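Local coordinates for protein acylphosphatase (Coxiella burnetii, PDB 3TRG) that catalyses the hydrolysis of acyl phosphates to a carboxylate and inorganic phosphate, as a small single-domain hydrolase of the acylphosphatase family, at residues 25-28 and 29-33; 61-64 and 65-69; 32-35 and 36-40. All coordinates share one frame; numbering follows the deposited sequence.

Contact 1 of 3, residues 25-28 and 29-33; sequences VFFR and ESVRK
Residues 25-28 run without a break into 29-33 as a loop that winds into the first turns of helix 27-37: Phe26 occupies the N-cap position, and its O accepts the first i to i+4 bond, from Ser30 N at 3.1 Å, followed by Val31 N to Phe27 O and Arg32 N to Arg28 O. Phe27 O carries a second donor as well. With chi1 at 79°, the Ser30 hydroxyl is turned back between its own N and carbonyl carbon, which sets OG 2.9 Å from Phe27 O; a small polar residue thus spends its hydrogen bond on the preceding turn while the same side chain packs on Pro74 and Trp69. Glu29 folds back over the helix start through a bend at chi2. Its OE1 lies in the plane of the Phe26 ring at the edge, 3.8 Å from CD1, where the ring hydrogens present their slight positive charge, and the ring and carboxylate planes are 76° apart. The other oxygen, OE2, meets Arg28 NH2 at 3.1 Å in a salt bridge whose hydrogen bond is weak, the N-H pointing well off line (127°) and the guanidinium standing almost perpendicular to the carboxylate. The stronger polar partner of Arg28 is the terminal carboxylate of Arg98, which NH1 meets in a salt bridge. On the buried side, Val31 CG2 touches the edge of the Phe27 ring, 3.5 Å from CE1, and the branched valine also touches Phe95 and Val44, strand residues of the sheet beneath the helix. This loop and helix start are consistent with the substrate-phosphate site of the acylphosphatase family; Arg28 and Asn46, whose side chains come within about 3 Å at their nearest atoms, are its predicted active-site residues.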
# COMPACT_ATOMS: atom_id res chain seq x y z
N VAL A 25 15.58 1.26 3.48
CA VAL A 25 15.48 0.33 2.36
C VAL A 25 14.54 0.86 1.28
O VAL A 25 14.00 0.10 0.48
CB VAL A 25 15.02 -1.08 2.82
CG1 VAL A 25 16.06 -1.70 3.76
CG2 VAL A 25 13.65 -1.02 3.50
N PHE A 26 14.36 2.18 1.26
CA PHE A 26 13.52 2.81 0.25
C PHE A 26 12.13 2.18 0.22
O PHE A 26 11.56 1.96 -0.85
CB PHE A 26 14.18 2.71 -1.13
CG PHE A 26 15.49 3.45 -1.23
CD1 PHE A 26 15.53 4.83 -1.18
CD2 PHE A 26 16.68 2.76 -1.41
CE1 PHE A 26 16.73 5.52 -1.28
CE2 PHE A 26 17.88 3.44 -1.51
CZ PHE A 26 17.91 4.81 -1.45
N PHE A 27 11.58 1.89 1.40
CA PHE A 27 10.28 1.23 1.45
C PHE A 27 9.14 2.06 0.83
O PHE A 27 8.34 1.53 0.05
CB PHE A 27 9.93 0.80 2.88
CG PHE A 27 9.08 -0.44 2.94
CD1 PHE A 27 7.77 -0.41 2.51
CD2 PHE A 27 9.61 -1.64 3.40
CE1 PHE A 27 6.98 -1.56 2.54
CE2 PHE A 27 8.83 -2.79 3.43
CZ PHE A 27 7.52 -2.75 3.01
N ARG A 28 9.09 3.35 1.15
CA ARG A 28 8.08 4.25 0.58
C ARG A 28 8.09 4.21 -0.93
O ARG A 28 7.05 4.00 -1.57
CB ARG A 28 8.33 5.70 1.03
CG ARG A 28 7.95 6.02 2.46
CD ARG A 28 8.20 7.50 2.73
NE ARG A 28 9.37 7.94 1.98
CZ ARG A 28 9.47 9.10 1.35
NH1 ARG A 28 8.48 9.98 1.38
NH2 ARG A 28 10.58 9.39 0.67
N GLU A 29 9.26 4.43 -1.52
CA GLU A 29 9.36 4.46 -2.98
C GLU A 29 8.96 3.13 -3.60
O GLU A 29 8.32 3.10 -4.65
CB GLU A 29 10.77 4.86 -3.41
CG GLU A 29 11.15 6.29 -3.02
CD GLU A 29 11.72 6.40 -1.62
OE1 GLU A 29 11.75 5.39 -0.89
OE2 GLU A 29 12.15 7.51 -1.25
N SER A 30 9.30 2.02 -2.95
CA SER A 30 9.01 0.70 -3.49
C SER A 30 7.51 0.41 -3.49
O SER A 30 6.99 -0.24 -4.41
CB SER A 30 9.78 -0.40 -2.73
OG SER A 30 9.16 -0.74 -1.51
N VAL A 31 6.82 0.89 -2.47
CA VAL A 31 5.37 0.75 -2.38
C VAL A 31 4.70 1.57 -3.49
O VAL A 31 3.81 1.07 -4.18
CB VAL A 31 4.83 1.18 -1.00
CG1 VAL A 31 3.31 1.25 -1.01
CG2 VAL A 31 5.33 0.23 0.09
N ARG A 32 5.15 2.81 -3.68
CA ARG A 32 4.59 3.65 -4.74
C ARG A 32 4.77 3.00 -6.11
O ARG A 32 3.84 2.97 -6.91
CB ARG A 32 5.21 5.05 -4.74
CG ARG A 32 4.74 5.93 -5.91
CD ARG A 32 5.57 7.21 -6.03
NE ARG A 32 6.98 6.90 -6.25
CZ ARG A 32 7.98 7.71 -5.94
NH1 ARG A 32 7.74 8.90 -5.40
NH2 ARG A 32 9.24 7.32 -6.16
N LYS A 33 5.96 2.48 -6.37
CA LYS A 33 6.25 1.85 -7.66
C LYS A 33 5.39 0.60 -7.86
O LYS A 33 4.82 0.40 -8.93
CB LYS A 33 7.73 1.50 -7.78
CG LYS A 33 8.13 0.93 -9.14
CD LYS A 33 9.64 0.81 -9.25
CE LYS A 33 10.08 0.29 -10.62
NZ LYS A 33 9.79 -1.16 -10.80

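Contact 2 of 3, residues 61-64 and 65-69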
# COMPACT_ATOMS: atom_id res chain seq x y z
N ASP A 61 -8.31 -7.27 -7.05
CA ASP A 61 -7.23 -8.18 -7.39
C ASP A 61 -5.88 -7.50 -7.17
O ASP A 61 -4.98 -8.09 -6.58
CB ASP A 61 -7.34 -8.66 -8.84
CG ASP A 61 -8.42 -9.71 -9.03
OD1 ASP A 61 -9.19 -9.99 -8.09
OD2 ASP A 61 -8.49 -10.27 -10.15
N SER A 62 -5.76 -6.25 -7.64
CA SER A 62 -4.52 -5.49 -7.45
C SER A 62 -4.24 -5.24 -5.97
O SER A 62 -3.11 -5.40 -5.51
CB SER A 62 -4.58 -4.16 -8.20
OG SER A 62 -4.50 -4.37 -9.60
N ILE A 63 -5.26 -4.84 -5.23
CA ILE A 63 -5.13 -4.65 -3.79
C ILE A 63 -4.56 -5.90 -3.12
O ILE A 63 -3.62 -5.84 -2.33
CB ILE A 63 -6.48 -4.24 -3.16
CG1 ILE A 63 -6.85 -2.82 -3.59
CG2 ILE A 63 -6.43 -4.35 -1.64
CD1 ILE A 63 -8.19 -2.36 -3.08
N MSE A 64 -5.13 -7.06 -3.47
CA MSE A 64 -4.71 -8.30 -2.83
C MSE A 64 -3.33 -8.79 -3.26
O MSE A 64 -2.64 -9.46 -2.50
CB MSE A 64 -5.78 -9.38 -3.01
CG MSE A 64 -7.08 -9.03 -2.30
SE MSE A 64 -6.82 -8.80 -0.37
CE MSE A 64 -6.42 -10.65 0.06
N ILE A 65 -2.93 -8.45 -4.48
CA ILE A 65 -1.57 -8.71 -4.90
C ILE A 65 -0.61 -7.83 -4.09
O ILE A 65 0.43 -8.30 -3.62
CB ILE A 65 -1.39 -8.46 -6.40
CG1 ILE A 65 -2.18 -9.51 -7.19
CG2 ILE A 65 0.08 -8.48 -6.79
CD1 ILE A 65 -2.23 -9.23 -8.67
N LEU A 66 -0.98 -6.57 -3.89
CA LEU A 66 -0.17 -5.67 -3.08
C LEU A 66 0.01 -6.17 -1.64
O LEU A 66 1.13 -6.19 -1.13
CB LEU A 66 -0.77 -4.26 -3.05
CG LEU A 66 0.03 -3.24 -2.23
CD1 LEU A 66 1.35 -2.94 -2.90
CD2 LEU A 66 -0.79 -1.97 -2.06
N THR A 67 -1.09 -6.55 -1.00
CA THR A 67 -1.02 -7.00 0.39
C THR A 67 -0.13 -8.23 0.55
O THR A 67 0.51 -8.40 1.58
CB THR A 67 -2.41 -7.26 1.04
OG1 THR A 67 -3.10 -8.28 0.32
CG2 THR A 67 -3.24 -5.98 1.06
N GLU A 68 -0.09 -9.10 -0.46
CA GLU A 68 0.78 -10.27 -0.38
C GLU A 68 2.23 -9.85 -0.56
O GLU A 68 3.12 -10.33 0.14
CB GLU A 68 0.39 -11.34 -1.41
CG GLU A 68 1.35 -12.53 -1.38
CD GLU A 68 0.83 -13.73 -2.14
OE1 GLU A 68 -0.38 -13.79 -2.43
OE2 GLU A 68 1.65 -14.63 -2.44
N TRP A 69 2.46 -8.92 -1.49
CA TRP A 69 3.80 -8.44 -1.77
C TRP A 69 4.41 -7.70 -0.57
O TRP A 69 5.63 -7.70 -0.38
CB TRP A 69 3.80 -7.53 -3.00
CG TRP A 69 5.13 -6.90 -3.25
CD1 TRP A 69 6.19 -7.47 -3.90
CD2 TRP A 69 5.57 -5.61 -2.81
NE1 TRP A 69 7.26 -6.59 -3.91
CE2 TRP A 69 6.89 -5.45 -3.25
CE3 TRP A 69 4.95 -4.57 -2.10
CZ2 TRP A 69 7.62 -4.29 -3.00
CZ3 TRP A 69 5.68 -3.42 -1.85
CH2 TRP A 69 7.00 -3.29 -2.30
O HOH W 1 -1.63 -12.31 -4.09
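Residues 61-64 and 65-69 are consecutive turns of helix 60-69, tied by i to i+4 bonds from Ile65 N to Asp61 O, Leu66 N to Ser62 O, Thr67 N to Ile63 O (2.9 Å) and, longer at 3.3 Å, Glu68 N to Met64 O. Met64 O accepts from Thr67 OG1 as well: chi1 of 61° swings the hydroxyl back along the helix, to 3.1 Å from Met64 O, and both it and Glu68 N approach from the same face, above the carbonyl plane. A water gives Glu68 OE1 a short 2.6 Å bond and Met64 O a weak one. The side chain of Met64, a selenomethionine, curls at chi2 and chi3 and brings SE to 3.8 Å from Thr67 OG1. This helix is one of the two that pack on one face of the sheet in the alpha/beta sandwich of acylphosphatases. Ile63 and Leu66 are buried against Leu40, with Ile63 also on Ile14, whereas Asp61 and Glu68 are exposed; the outer Ile65 and Met64 still touch Leu38 and Trp84, respectively. Ile65 CG1 lies 3.2 Å from Asp61 O, its aliphatic branch laid along the preceding turn, and Ser62 OG bonds to Leu38 O.

Contact 3 of 3, residues 32-35 and 36-40; sequences RKKA and EELQL
A Schellman motif closes helix 27-37 here, turning the chain out of the helix toward strand 41-46 of the acylphosphatase sheet. Its signature bonds are Leu40 N to Ala35 O at 2.9 Å, which comes in from above the carbonyl plane, and Gln39 N to Glu36 O. Gln39 takes a positive phi of 57° as the C-prime residue, and its polar side chain is exposed. The turn out of the helix brings Leu40 CB to 4.1 Å from Ala35 CB, an apolar touch across the motif: the alanine methyl, buried at this point, meets the leucine, which continues onto Leu66 and Ile63 of helix 60-69. Before the cap, acidic residues follow basic ones one turn on. Lys33, extended until its last bend at chi4 (-73°), delivers NZ to Glu37 OE2 at 2.7 Å, a salt bridge on the syn side of the carboxylate, 17° out of its plane. Lys34 instead bends at chi2 and chi3, packing CD 3.9 Å from Leu38 CD1 and making a cation-pi contact with Trp69; its NZ reaches Glu37 OE1 through a water. Arg32 and Glu36 lie side by side and point the same way, but their charged ends do not meet directly. A second water spans them, accepting from Arg32 NE at 3.0 Å and donating to Glu36 OE1 at 2.8 Å.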
# COMPACT_ATOMS: atom_id res chain seq x y z
N ARG A 32 5.15 2.81 -3.68
CA ARG A 32 4.59 3.65 -4.74
C ARG A 32 4.77 3.00 -6.11
O ARG A 32 3.84 2.97 -6.91
CB ARG A 32 5.21 5.05 -4.74
CG ARG A 32 4.74 5.93 -5.91
CD ARG A 32 5.57 7.21 -6.03
NE ARG A 32 6.98 6.90 -6.25
CZ ARG A 32 7.98 7.71 -5.94
NH1 ARG A 32 7.74 8.90 -5.40
NH2 ARG A 32 9.24 7.32 -6.16
N LYS A 33 5.96 2.48 -6.37
CA LYS A 33 6.25 1.85 -7.66
C LYS A 33 5.39 0.60 -7.86
O LYS A 33 4.82 0.40 -8.93
CB LYS A 33 7.73 1.50 -7.78
CG LYS A 33 8.13 0.93 -9.14
CD LYS A 33 9.64 0.81 -9.25
CE LYS A 33 10.08 0.29 -10.62
NZ LYS A 33 9.79 -1.16 -10.80
N LYS A 34 5.31 -0.23 -6.83
CA LYS A 34 4.50 -1.44 -6.91
C LYS A 34 3.03 -1.08 -7.13
O LYS A 34 2.35 -1.66 -7.97
CB LYS A 34 4.67 -2.29 -5.65
CG LYS A 34 3.80 -3.55 -5.62
CD LYS A 34 4.05 -4.45 -6.81
CE LYS A 34 5.43 -5.09 -6.76
NZ LYS A 34 5.55 -6.17 -7.79
N ALA A 35 2.54 -0.10 -6.37
CA ALA A 35 1.16 0.35 -6.49
C ALA A 35 0.86 0.85 -7.90
O ALA A 35 -0.16 0.51 -8.49
CB ALA A 35 0.85 1.42 -5.46
N GLU A 36 1.75 1.67 -8.45
CA GLU A 36 1.56 2.19 -9.80
C GLU A 36 1.51 1.05 -10.82
O GLU A 36 0.68 1.07 -11.73
CB GLU A 36 2.65 3.21 -10.15
CG GLU A 36 2.51 4.47 -9.32
CD GLU A 36 3.52 5.54 -9.69
OE1 GLU A 36 4.58 5.20 -10.27
OE2 GLU A 36 3.25 6.72 -9.39
N GLU A 37 2.38 0.06 -10.66
CA GLU A 37 2.38 -1.09 -11.55
C GLU A 37 1.07 -1.86 -11.47
O GLU A 37 0.64 -2.48 -12.45
CB GLU A 37 3.59 -1.99 -11.26
CG GLU A 37 4.89 -1.34 -11.69
CD GLU A 37 6.13 -1.98 -11.10
OE1 GLU A 37 6.00 -2.86 -10.22
OE2 GLU A 37 7.24 -1.58 -11.50
N LEU A 38 0.43 -1.80 -10.31
CA LEU A 38 -0.86 -2.46 -10.12
C LEU A 38 -2.05 -1.53 -10.35
O LEU A 38 -3.20 -1.90 -10.08
CB LEU A 38 -0.93 -3.07 -8.71
CG LEU A 38 0.09 -4.17 -8.45
CD1 LEU A 38 0.12 -4.50 -6.96
CD2 LEU A 38 -0.24 -5.42 -9.27
N GLN A 39 -1.78 -0.33 -10.85
CA GLN A 39 -2.83 0.67 -11.09
C GLN A 39 -3.64 1.00 -9.84
O GLN A 39 -4.88 1.06 -9.89
CB GLN A 39 -3.76 0.21 -12.22
CG GLN A 39 -3.04 0.00 -13.55
CD GLN A 39 -4.00 -0.05 -14.72
OE1 GLN A 39 -4.86 0.82 -14.88
NE2 GLN A 39 -3.86 -1.08 -15.55
N LEU A 40 -2.93 1.20 -8.74
CA LEU A 40 -3.55 1.61 -7.48
C LEU A 40 -3.20 3.06 -7.20
O LEU A 40 -2.16 3.56 -7.65
CB LEU A 40 -3.05 0.73 -6.34
CG LEU A 40 -3.37 -0.76 -6.43
CD1 LEU A 40 -2.64 -1.53 -5.34
CD2 LEU A 40 -4.87 -0.98 -6.34
O HOH W 2 6.77 5.05 -8.56
O HOH W 3 4.94 -5.16 -10.27

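Contacts 1 and 3 are successive portions of the same helix, 27-37: contact 1 is its start, contact 3 its end, with centres about 10 Å apart and Arg32 and Lys33 in common. Contact 2 comes later in the chain, on helix 60-69, its centre about 15 Å from contact 1 and 10 Å from contact 3. The two helices touch at both ends of the pairing: Trp69 packs on Ser30 and Val31 of contact 1, while Ser62 lies against Leu38 and Leu40 of contact 3. Both lie on one face of the five-stranded sheet, and the predicted active site brings together Arg28, in the first turn of helix 27-37, and Asn46, at the end of strand 41-46.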